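Local coordinates for putative nucleolar GTP-binding protein 1 (Plasmodium falciparum, PDB 2QU8) that probably binds and hydrolyses GTP as a nucleolar GTPase of the NOG1 family, and holds GDP in this crystal, at residues S43-I48 / V111-I116; K180-S185 / E193-T198; P27-I32 / V68-H73. All coordinates share one frame; numbering follows the deposited sequence.

Interaction 1. Residues S43-I48 / V111-I116; sequences SSFMNI and VILFII. With GDP (guanosine-5'-diphosphate), chain B.
Phe45 alone carries helix 43-48 onto strand 111-116, where it meets Leu113 and Ile115; the two serines ahead of it are occupied with GDP. Ser43 gives its backbone N to the beta-phosphate oxygen O3B of GDP at 2.7 Å in a nearly straight bond (N-H...O 166°). Its OG lies 3.0 Å from the same O3B and 2.9 Å from the alpha-phosphate oxygen O2A, and its single proton could serve either. Ser44 grips O2A twice, from N in a more bent bond and from OG at 2.6 Å. Phe45 points to the strand instead. With CG anti to the backbone N (chi1 -170°), its ring crosses the Leu113 side chain at about a right angle. Leu113 CD2 stands over one face, 3.7 Å from the ring centroid and 19° off the normal, a CH-pi contact shifted toward the rim. Ile115 CD1 touches the root of the side chain, 4.1 Å from Phe45 CB, and lies oblique to the ring. Met46, next along, packs instead on Leu34 and Ile80. The strand-loop-helix course and the amides donated to phosphate are consistent with a P-loop. Chemically, this start of the helix is two-sided: backbone and hydroxyl donors face the diphosphate charge, while a buried, wholly apolar contact pins the same turn to the central sheet.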
loop_
_atom_site.group_PDB
_atom_site.type_symbol
_atom_site.label_atom_id
_atom_site.label_comp_id
_atom_site.label_asym_id
_atom_site.label_seq_id
_atom_site.Cartn_x
_atom_site.Cartn_y
_atom_site.Cartn_z
ATOM N N SER A 43 -8.083 7.209 2.650
ATOM C CA SER A 43 -8.005 8.674 2.583
ATOM C C SER A 43 -7.693 9.278 3.947
ATOM O O SER A 43 -6.962 10.269 4.036
ATOM C CB SER A 43 -9.276 9.309 1.989
ATOM O OG SER A 43 -10.391 9.152 2.853
ATOM N N SER A 44 -8.240 8.677 5.002
ATOM C CA SER A 44 -7.942 9.105 6.365
ATOM C C SER A 44 -6.444 8.979 6.658
ATOM O O SER A 44 -5.829 9.896 7.194
ATOM C CB SER A 44 -8.739 8.275 7.379
ATOM O OG SER A 44 -10.119 8.561 7.295
ATOM N N PHE A 45 -5.866 7.840 6.290
ATOM C CA PHE A 45 -4.452 7.582 6.543
ATOM C C PHE A 45 -3.590 8.606 5.821
ATOM O O PHE A 45 -2.670 9.201 6.404
ATOM C CB PHE A 45 -4.069 6.168 6.087
ATOM C CG PHE A 45 -2.704 5.753 6.532
ATOM C CD1 PHE A 45 -2.550 4.932 7.649
ATOM C CD2 PHE A 45 -1.577 6.208 5.869
ATOM C CE1 PHE A 45 -1.267 4.549 8.087
ATOM C CE2 PHE A 45 -0.297 5.843 6.292
ATOM C CZ PHE A 45 -0.147 5.003 7.410
ATOM N N MET A 46 -3.901 8.813 4.543
ATOM C CA MET A 46 -3.187 9.787 3.743
ATOM C C MET A 46 -3.217 11.180 4.385
ATOM O O MET A 46 -2.177 11.831 4.517
ATOM C CB MET A 46 -3.773 9.844 2.330
ATOM C CG MET A 46 -3.232 10.999 1.517
ATOM S SD MET A 46 -4.096 11.133 -0.046
ATOM C CE MET A 46 -5.726 11.647 0.516
ATOM N N ASN A 47 -4.410 11.634 4.763
ATOM C CA ASN A 47 -4.579 12.960 5.385
ATOM C C ASN A 47 -3.829 13.161 6.699
ATOM O O ASN A 47 -3.234 14.211 6.924
ATOM C CB ASN A 47 -6.055 13.284 5.572
ATOM C CG ASN A 47 -6.717 13.682 4.279
ATOM O OD1 ASN A 47 -7.758 13.141 3.917
ATOM N ND2 ASN A 47 -6.107 14.618 3.562
ATOM N N ILE A 48 -3.863 12.152 7.558
ATOM C CA ILE A 48 -3.143 12.204 8.828
ATOM C C ILE A 48 -1.630 12.376 8.634
ATOM O O ILE A 48 -1.042 13.328 9.161
ATOM C CB ILE A 48 -3.468 10.972 9.694
ATOM C CG1 ILE A 48 -4.913 11.061 10.180
ATOM C CG2 ILE A 48 -2.522 10.871 10.896
ATOM C CD1 ILE A 48 -5.510 9.738 10.552
ATOM N N VAL A 111 6.231 1.619 -2.170
ATOM C CA VAL A 111 5.858 0.476 -1.350
ATOM C C VAL A 111 4.327 0.506 -1.244
ATOM O O VAL A 111 3.739 1.582 -1.181
ATOM C CB VAL A 111 6.521 0.560 0.059
ATOM C CG1 VAL A 111 6.148 1.857 0.776
ATOM C CG2 VAL A 111 6.157 -0.632 0.917
ATOM N N ILE A 112 3.686 -0.657 -1.247
ATOM C CA ILE A 112 2.220 -0.713 -1.147
ATOM C C ILE A 112 1.808 -0.735 0.308
ATOM O O ILE A 112 2.380 -1.479 1.107
ATOM C CB ILE A 112 1.620 -1.981 -1.823
ATOM C CG1 ILE A 112 2.278 -2.259 -3.179
ATOM C CG2 ILE A 112 0.068 -1.888 -1.939
ATOM C CD1 ILE A 112 2.134 -1.143 -4.215
ATOM N N LEU A 113 0.838 0.099 0.666
ATOM C CA LEU A 113 0.153 -0.073 1.935
ATOM C C LEU A 113 -1.272 -0.523 1.624
ATOM O O LEU A 113 -2.101 0.284 1.200
ATOM C CB LEU A 113 0.167 1.212 2.775
ATOM C CG LEU A 113 -0.585 1.213 4.119
ATOM C CD1 LEU A 113 -0.214 0.032 5.025
ATOM C CD2 LEU A 113 -0.348 2.523 4.847
ATOM N N PHE A 114 -1.523 -1.817 1.809
ATOM C CA PHE A 114 -2.848 -2.405 1.638
ATOM C C PHE A 114 -3.530 -2.475 2.991
ATOM O O PHE A 114 -3.092 -3.199 3.896
ATOM C CB PHE A 114 -2.800 -3.802 0.977
ATOM C CG PHE A 114 -4.165 -4.343 0.610
ATOM C CD1 PHE A 114 -4.698 -4.128 -0.660
ATOM C CD2 PHE A 114 -4.932 -5.034 1.545
ATOM C CE1 PHE A 114 -5.968 -4.611 -0.997
ATOM C CE2 PHE A 114 -6.203 -5.518 1.220
ATOM C CZ PHE A 114 -6.716 -5.308 -0.051
ATOM N N ILE A 115 -4.613 -1.716 3.120
ATOM C CA ILE A 115 -5.311 -1.598 4.380
ATOM C C ILE A 115 -6.525 -2.519 4.432
ATOM O O ILE A 115 -7.364 -2.517 3.522
ATOM C CB ILE A 115 -5.722 -0.137 4.680
ATOM C CG1 ILE A 115 -4.477 0.771 4.684
ATOM C CG2 ILE A 115 -6.499 -0.064 6.007
ATOM C CD1 ILE A 115 -4.735 2.240 5.001
ATOM N N ILE A 116 -6.576 -3.314 5.500
ATOM C CA ILE A 116 -7.718 -4.139 5.847
ATOM C C ILE A 116 -8.374 -3.536 7.085
ATOM O O ILE A 116 -7.725 -3.341 8.119
ATOM C CB ILE A 116 -7.305 -5.620 6.136
ATOM C CG1 ILE A 116 -6.711 -6.281 4.882
ATOM C CG2 ILE A 116 -8.496 -6.440 6.680
ATOM C CD1 ILE A 116 -6.079 -7.655 5.122
HETATM P PB GDP B . -11.395 5.151 2.371
HETATM O O1B GDP B . -12.659 5.157 1.528
HETATM O O2B GDP B . -10.654 3.868 2.114
HETATM O O3B GDP B . -10.570 6.310 1.907
HETATM O O3A GDP B . -11.764 5.253 3.927
HETATM P PA GDP B . -12.056 6.635 4.720
HETATM O O1A GDP B . -12.919 7.553 3.872
HETATM O O2A GDP B . -10.777 7.309 5.109
HETATM O "O5'" GDP B . -12.862 6.071 5.980
HETATM C "C5'" GDP B . -14.177 5.524 5.802
HETATM C "C4'" GDP B . -14.987 5.667 7.084
HETATM O "O4'" GDP B . -14.281 5.036 8.160
HETATM C "C3'" GDP B . -15.153 7.123 7.495
HETATM O "O3'" GDP B . -16.439 7.296 8.088
HETATM C "C2'" GDP B . -14.072 7.318 8.534
HETATM O "O2'" GDP B . -14.360 8.403 9.416
HETATM C "C1'" GDP B . -14.062 5.966 9.223
HETATM N N9 GDP B . -12.779 5.594 9.848
HETATM C C8 GDP B . -11.552 5.852 9.350
HETATM N N7 GDP B . -10.592 5.346 10.162
HETATM C C5 GDP B . -11.212 4.749 11.200
HETATM C C6 GDP B . -10.787 4.010 12.412
HETATM O O6 GDP B . -9.568 3.840 12.647
HETATM N N1 GDP B . -11.740 3.551 13.243
HETATM C C2 GDP B . -13.057 3.727 13.004
HETATM N N2 GDP B . -13.958 3.226 13.888
HETATM N N3 GDP B . -13.512 4.387 11.904
HETATM C C4 GDP B . -12.655 4.907 10.982
#

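Interaction 2. Residues K180-S185 / E193-T198; sequences KFSSFS and EQAKIT. With GDP (guanosine-5'-diphosphate), chain B.
Ser185 OG, one residue beyond the Phe184 that packs on Ala195, is held from several directions. It lies 3.1 Å from the guanine oxygen O6 of GDP, is hydrogen-bonded to Thr188 N, and has weak bonds to Leu187 N and Asp153 OD2. The hydroxyl has one proton for O6 and the Asp153 carboxylate, so which of them receives it is not settled; the backbone amides supply the opposite kind of partner. By its position after the last strand, this turn is consistent with the G5 region of P-loop GTPases, which lines the base.

Phe184 has CG between its backbone N and carbonyl carbon (chi1 51°), which turns the ring toward helix 193-198. The methyl of Ala195 meets its CD2 at 3.5 Å and CE2 slightly farther off, coming in obliquely. Farther back, Ser182 packs on the same helix turn, its CB 3.8 Å from Ala195 CB. Its OG, turned beside its own backbone N, makes a weak bond of 3.2 Å to Phe181 O. Thr198 faces Ser182 and the CB of Lys180, but its methyl clashes with a helix carbonyl in the model, so its rotation is doubtful. As built, its buried OG1 has no partner.

Strand 180-183 and helix 193-198 run antiparallel at 165°, their axes 8.0 Å apart at closest approach, close enough for small side chains to mesh. The strand is the outermost of the sheet on this side, bonded to strand 145-150. Helix 162-174 receives Phe181 from the strand's other face, while Phe45 of helix 42-49 meets the Phe184 ring.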
loop_
_atom_site.group_PDB
_atom_site.type_symbol
_atom_site.label_atom_id
_atom_site.label_comp_id
_atom_site.label_asym_id
_atom_site.label_seq_id
_atom_site.Cartn_x
_atom_site.Cartn_y
_atom_site.Cartn_z
ATOM N N LYS A 180 5.349 -6.827 5.523
ATOM C CA LYS A 180 5.249 -6.561 6.959
ATOM C C LYS A 180 3.806 -6.259 7.371
ATOM O O LYS A 180 2.982 -5.882 6.534
ATOM C CB LYS A 180 6.179 -5.408 7.379
ATOM C CG LYS A 180 7.675 -5.656 7.164
ATOM C CD LYS A 180 8.164 -6.922 7.874
ATOM C CE LYS A 180 9.464 -7.444 7.260
ATOM N NZ LYS A 180 9.866 -8.793 7.798
ATOM N N PHE A 181 3.507 -6.437 8.657
ATOM C CA PHE A 181 2.184 -6.131 9.194
ATOM C C PHE A 181 2.252 -4.888 10.069
ATOM O O PHE A 181 3.275 -4.633 10.703
ATOM C CB PHE A 181 1.624 -7.307 10.011
ATOM C CG PHE A 181 1.301 -8.541 9.193
ATOM C CD1 PHE A 181 0.917 -8.448 7.861
ATOM C CD2 PHE A 181 1.327 -9.803 9.785
ATOM C CE1 PHE A 181 0.608 -9.584 7.118
ATOM C CE2 PHE A 181 1.011 -10.946 9.050
ATOM C CZ PHE A 181 0.653 -10.834 7.711
ATOM N N SER A 182 1.167 -4.112 10.085
ATOM C CA SER A 182 1.033 -2.940 10.956
ATOM C C SER A 182 -0.418 -2.795 11.388
ATOM O O SER A 182 -1.311 -2.839 10.554
ATOM C CB SER A 182 1.454 -1.655 10.236
ATOM O OG SER A 182 2.862 -1.502 10.183
ATOM N N SER A 183 -0.648 -2.613 12.681
ATOM C CA SER A 183 -1.994 -2.375 13.202
ATOM C C SER A 183 -2.138 -0.936 13.676
ATOM O O SER A 183 -1.218 -0.382 14.281
ATOM C CB SER A 183 -2.314 -3.346 14.342
ATOM O OG SER A 183 -2.186 -4.687 13.901
ATOM N N PHE A 184 -3.296 -0.335 13.405
ATOM C CA PHE A 184 -3.529 1.061 13.758
ATOM C C PHE A 184 -4.994 1.463 13.739
ATOM O O PHE A 184 -5.876 0.691 13.343
ATOM C CB PHE A 184 -2.718 2.015 12.856
ATOM C CG PHE A 184 -2.869 1.752 11.378
ATOM C CD1 PHE A 184 -3.912 2.343 10.651
ATOM C CD2 PHE A 184 -1.965 0.929 10.710
ATOM C CE1 PHE A 184 -4.058 2.103 9.285
ATOM C CE2 PHE A 184 -2.100 0.682 9.337
ATOM C CZ PHE A 184 -3.152 1.275 8.623
ATOM N N SER A 185 -5.238 2.684 14.189
ATOM C CA SER A 185 -6.545 3.285 14.096
ATOM C C SER A 185 -6.402 4.683 13.526
ATOM O O SER A 185 -5.825 5.555 14.167
ATOM C CB SER A 185 -7.210 3.347 15.470
ATOM O OG SER A 185 -8.337 4.210 15.428
ATOM N N GLU A 193 1.582 6.555 12.944
ATOM C CA GLU A 193 2.953 6.970 12.652
ATOM C C GLU A 193 3.905 5.780 12.564
ATOM O O GLU A 193 4.757 5.728 11.677
ATOM C CB GLU A 193 3.432 8.017 13.663
ATOM C CG GLU A 193 2.749 9.387 13.488
ATOM C CD GLU A 193 3.083 10.059 12.152
ATOM O OE1 GLU A 193 4.242 9.918 11.696
ATOM O OE2 GLU A 193 2.192 10.730 11.563
ATOM N N GLN A 194 3.729 4.807 13.459
ATOM C CA GLN A 194 4.479 3.547 13.388
ATOM C C GLN A 194 4.305 2.820 12.049
ATOM O O GLN A 194 5.280 2.346 11.471
ATOM C CB GLN A 194 4.089 2.609 14.543
ATOM C CG GLN A 194 4.692 2.980 15.894
ATOM C CD GLN A 194 6.227 3.011 15.886
ATOM O OE1 GLN A 194 6.838 3.880 16.515
ATOM N NE2 GLN A 194 6.849 2.077 15.162
ATOM N N ALA A 195 3.061 2.732 11.573
ATOM C CA ALA A 195 2.748 2.132 10.272
ATOM C C ALA A 195 3.453 2.858 9.116
ATOM O O ALA A 195 3.970 2.227 8.189
ATOM C CB ALA A 195 1.249 2.122 10.051
ATOM N N LYS A 196 3.463 4.185 9.190
ATOM C CA LYS A 196 4.141 5.028 8.208
ATOM C C LYS A 196 5.652 4.762 8.201
ATOM O O LYS A 196 6.266 4.649 7.142
ATOM C CB LYS A 196 3.853 6.499 8.504
ATOM C CG LYS A 196 4.385 7.469 7.460
ATOM C CD LYS A 196 4.451 8.886 8.014
ATOM C CE LYS A 196 5.631 9.079 8.957
ATOM N NZ LYS A 196 6.893 8.602 8.331
ATOM N N ILE A 197 6.231 4.637 9.391
ATOM C CA ILE A 197 7.660 4.326 9.554
ATOM C C ILE A 197 8.055 2.968 8.953
ATOM O O ILE A 197 9.034 2.877 8.215
ATOM C CB ILE A 197 8.091 4.452 11.046
ATOM C CG1 ILE A 197 7.965 5.918 11.498
ATOM C CG2 ILE A 197 9.515 3.945 11.250
ATOM C CD1 ILE A 197 7.868 6.134 12.993
ATOM N N THR A 198 7.292 1.914 9.242
ATOM C CA THR A 198 7.617 0.593 8.675
ATOM C C THR A 198 7.481 0.519 7.143
ATOM O O THR A 198 8.264 -0.176 6.490
ATOM C CB THR A 198 6.922 -0.609 9.403
ATOM O OG1 THR A 198 6.345 -1.501 8.440
ATOM C CG2 THR A 198 5.857 -0.150 10.352
HETATM P PB GDP B . -11.395 5.151 2.371
HETATM O O1B GDP B . -12.659 5.157 1.528
HETATM O O2B GDP B . -10.654 3.868 2.114
HETATM O O3B GDP B . -10.570 6.310 1.907
HETATM O O3A GDP B . -11.764 5.253 3.927
HETATM P PA GDP B . -12.056 6.635 4.720
HETATM O O1A GDP B . -12.919 7.553 3.872
HETATM O O2A GDP B . -10.777 7.309 5.109
HETATM O "O5'" GDP B . -12.862 6.071 5.980
HETATM C "C5'" GDP B . -14.177 5.524 5.802
HETATM C "C4'" GDP B . -14.987 5.667 7.084
HETATM O "O4'" GDP B . -14.281 5.036 8.160
HETATM C "C3'" GDP B . -15.153 7.123 7.495
HETATM O "O3'" GDP B . -16.439 7.296 8.088
HETATM C "C2'" GDP B . -14.072 7.318 8.534
HETATM O "O2'" GDP B . -14.360 8.403 9.416
HETATM C "C1'" GDP B . -14.062 5.966 9.223
HETATM N N9 GDP B . -12.779 5.594 9.848
HETATM C C8 GDP B . -11.552 5.852 9.350
HETATM N N7 GDP B . -10.592 5.346 10.162
HETATM C C5 GDP B . -11.212 4.749 11.200
HETATM C C6 GDP B . -10.787 4.010 12.412
HETATM O O6 GDP B . -9.568 3.840 12.647
HETATM N N1 GDP B . -11.740 3.551 13.243
HETATM C C2 GDP B . -13.057 3.727 13.004
HETATM N N2 GDP B . -13.958 3.226 13.888
HETATM N N3 GDP B . -13.512 4.387 11.904
HETATM C C4 GDP B . -12.655 4.907 10.982
#

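Interaction 3. Residues P27-I32 / V68-H73; sequences PHKKTI and VGHFDH
Strand 30-32, which carries Ile32, and strand 68-73, which carries Phe71, run antiparallel as next-but-one strands; strand 76-82, which follows strand 66-73 in the chain and pairs antiparallel with it, lies between them. The closest CA atoms, those of Ile32 and Gly69, are 9.4 Å apart, so the contact is made by side chains reaching over the intervening strand. Lys29 does so at full stretch. Its CG is anti to the backbone N (chi1 -161°) and the chain stays extended beyond, which brings NZ to the edge of the His70 ring, near its plane, in a weak hydrogen bond to ND1 at 3.1 Å. NZ also has a weak bond to water 1 at 3.4 Å, and that water donates to Asp72 OD1 at 3.0 Å, bridging charges 6.0 Å apart. Ile32 makes the apolar half of the contact: its CD1 touches Phe71 CZ at 3.7 Å, at the ring edge, while Tyr78 of the middle strand lies nearly parallel to that ring. Strand 30-35 leads on toward the probable P-loop, and the contact joins its start to strand 66-73. Because ND1 accepts from an ammonium group, His70 is probably neutral with its proton on NE2, which has a weak bond to Asp55; Lys29 is held by several weak bonds, with no direct salt bridge to Asp72.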
loop_
_atom_site.group_PDB
_atom_site.type_symbol
_atom_site.label_atom_id
_atom_site.label_comp_id
_atom_site.label_asym_id
_atom_site.label_seq_id
_atom_site.Cartn_x
_atom_site.Cartn_y
_atom_site.Cartn_z
ATOM N N PRO A 27 7.325 9.933 -10.739
ATOM C CA PRO A 27 7.548 8.484 -10.589
ATOM C C PRO A 27 8.817 8.119 -9.807
ATOM O O PRO A 27 8.980 6.963 -9.405
ATOM C CB PRO A 27 7.660 8.003 -12.036
ATOM C CG PRO A 27 8.222 9.174 -12.763
ATOM C CD PRO A 27 7.613 10.389 -12.113
ATOM N N HIS A 28 9.687 9.100 -9.577
ATOM C CA HIS A 28 10.975 8.867 -8.924
ATOM C C HIS A 28 10.957 9.125 -7.412
ATOM O O HIS A 28 11.804 8.606 -6.680
ATOM C CB HIS A 28 12.066 9.717 -9.588
ATOM C CG HIS A 28 12.082 9.629 -11.085
ATOM N ND1 HIS A 28 12.715 8.613 -11.767
ATOM C CD2 HIS A 28 11.559 10.447 -12.034
ATOM C CE1 HIS A 28 12.573 8.800 -13.069
ATOM N NE2 HIS A 28 11.878 9.908 -13.257
ATOM N N LYS A 29 9.993 9.915 -6.943
ATOM C CA LYS A 29 9.878 10.222 -5.515
ATOM C C LYS A 29 9.446 8.978 -4.739
ATOM O O LYS A 29 8.575 8.239 -5.182
ATOM C CB LYS A 29 8.890 11.375 -5.274
ATOM C CG LYS A 29 9.039 12.079 -3.908
ATOM C CD LYS A 29 7.928 13.104 -3.650
ATOM C CE LYS A 29 8.317 14.124 -2.579
ATOM N NZ LYS A 29 7.148 14.938 -2.074
ATOM N N LYS A 30 10.067 8.756 -3.584
ATOM C CA LYS A 30 9.652 7.691 -2.671
ATOM C C LYS A 30 8.154 7.813 -2.370
ATOM O O LYS A 30 7.671 8.880 -1.984
ATOM C CB LYS A 30 10.471 7.737 -1.384
ATOM C CG LYS A 30 11.962 7.500 -1.596
ATOM C CD LYS A 30 12.724 7.507 -0.276
ATOM C CE LYS A 30 12.880 8.903 0.286
ATOM N NZ LYS A 30 13.635 9.799 -0.646
ATOM N N THR A 31 7.427 6.717 -2.563
ATOM C CA THR A 31 5.973 6.750 -2.514
ATOM C C THR A 31 5.373 5.617 -1.692
ATOM O O THR A 31 5.784 4.460 -1.813
ATOM C CB THR A 31 5.377 6.670 -3.956
ATOM O OG1 THR A 31 5.902 7.730 -4.762
ATOM C CG2 THR A 31 3.840 6.750 -3.946
ATOM N N ILE A 32 4.383 5.948 -0.874
ATOM C CA ILE A 32 3.475 4.930 -0.356
ATOM C C ILE A 32 2.226 4.885 -1.258
ATOM O O ILE A 32 1.543 5.890 -1.452
ATOM C CB ILE A 32 3.102 5.170 1.128
ATOM C CG1 ILE A 32 4.363 5.149 2.011
ATOM C CG2 ILE A 32 2.132 4.113 1.620
ATOM C CD1 ILE A 32 4.118 5.719 3.396
ATOM N N VAL A 68 -2.612 12.949 -3.989
ATOM C CA VAL A 68 -1.193 12.846 -3.655
ATOM C C VAL A 68 -0.883 13.672 -2.411
ATOM O O VAL A 68 -0.838 14.901 -2.466
ATOM C CB VAL A 68 -0.252 13.295 -4.802
ATOM C CG1 VAL A 68 1.198 12.943 -4.453
ATOM C CG2 VAL A 68 -0.634 12.653 -6.122
ATOM N N GLY A 69 -0.685 12.983 -1.295
ATOM C CA GLY A 69 -0.229 13.616 -0.061
ATOM C C GLY A 69 1.287 13.685 -0.047
ATOM O O GLY A 69 1.947 12.893 -0.719
ATOM N N HIS A 70 1.832 14.635 0.709
ATOM C CA HIS A 70 3.275 14.821 0.834
ATOM C C HIS A 70 3.695 14.882 2.295
ATOM O O HIS A 70 2.999 15.475 3.129
ATOM C CB HIS A 70 3.708 16.111 0.123
ATOM C CG HIS A 70 3.313 16.164 -1.319
ATOM N ND1 HIS A 70 4.099 15.644 -2.327
ATOM C CD2 HIS A 70 2.203 16.652 -1.923
ATOM C CE1 HIS A 70 3.495 15.820 -3.489
ATOM N NE2 HIS A 70 2.342 16.428 -3.271
ATOM N N PHE A 71 4.833 14.268 2.605
ATOM C CA PHE A 71 5.417 14.363 3.941
ATOM C C PHE A 71 6.919 14.100 3.925
ATOM O O PHE A 71 7.445 13.481 2.999
ATOM C CB PHE A 71 4.709 13.425 4.936
ATOM C CG PHE A 71 4.877 11.956 4.631
ATOM C CD1 PHE A 71 5.897 11.218 5.225
ATOM C CD2 PHE A 71 4.005 11.308 3.761
ATOM C CE1 PHE A 71 6.055 9.862 4.943
ATOM C CE2 PHE A 71 4.154 9.951 3.474
ATOM C CZ PHE A 71 5.178 9.225 4.071
ATOM N N ASP A 72 7.597 14.595 4.954
ATOM C CA ASP A 72 8.996 14.294 5.174
ATOM C C ASP A 72 9.130 13.319 6.320
ATOM O O ASP A 72 8.400 13.393 7.314
ATOM C CB ASP A 72 9.797 15.558 5.490
ATOM C CG ASP A 72 9.625 16.637 4.442
ATOM O OD1 ASP A 72 9.408 16.297 3.260
ATOM O OD2 ASP A 72 9.705 17.830 4.801
ATOM N N HIS A 73 10.059 12.389 6.163
ATOM C CA HIS A 73 10.453 11.526 7.254
ATOM C C HIS A 73 11.955 11.310 7.224
ATOM O O HIS A 73 12.506 10.821 6.232
ATOM C CB HIS A 73 9.716 10.190 7.202
ATOM C CG HIS A 73 9.928 9.352 8.422
ATOM N ND1 HIS A 73 9.539 9.762 9.680
ATOM C CD2 HIS A 73 10.493 8.132 8.578
ATOM C CE1 HIS A 73 9.854 8.828 10.559
ATOM N NE2 HIS A 73 10.436 7.830 9.917
HETATM O O HOH W 1 7.353 16.063 1.124
#

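Overall arrangement
All three contacts reach one seven-stranded sheet. Interaction 1 is the nearest to both others: its centre is about 10 Å from that of interaction 2 and about 12 Å from that of interaction 3, while the centres of interactions 2 and 3 are about 16 Å apart. Interactions 1 and 3 alternate along the chain and meet where strands 30-35 and 110-117 pair; interaction 2 follows both. Phe45 CD1 and Phe184 CE1, 3.6 Å apart, join interactions 1 and 2. Lys196 CD reaches Phe71 CE1 at 3.6 Å, so the start of helix 192-222 touches both strands 179-183 and 66-73. Interactions 1 and 2 thus place the phosphate-binding and base-binding ends of the GDP pocket on one shared core.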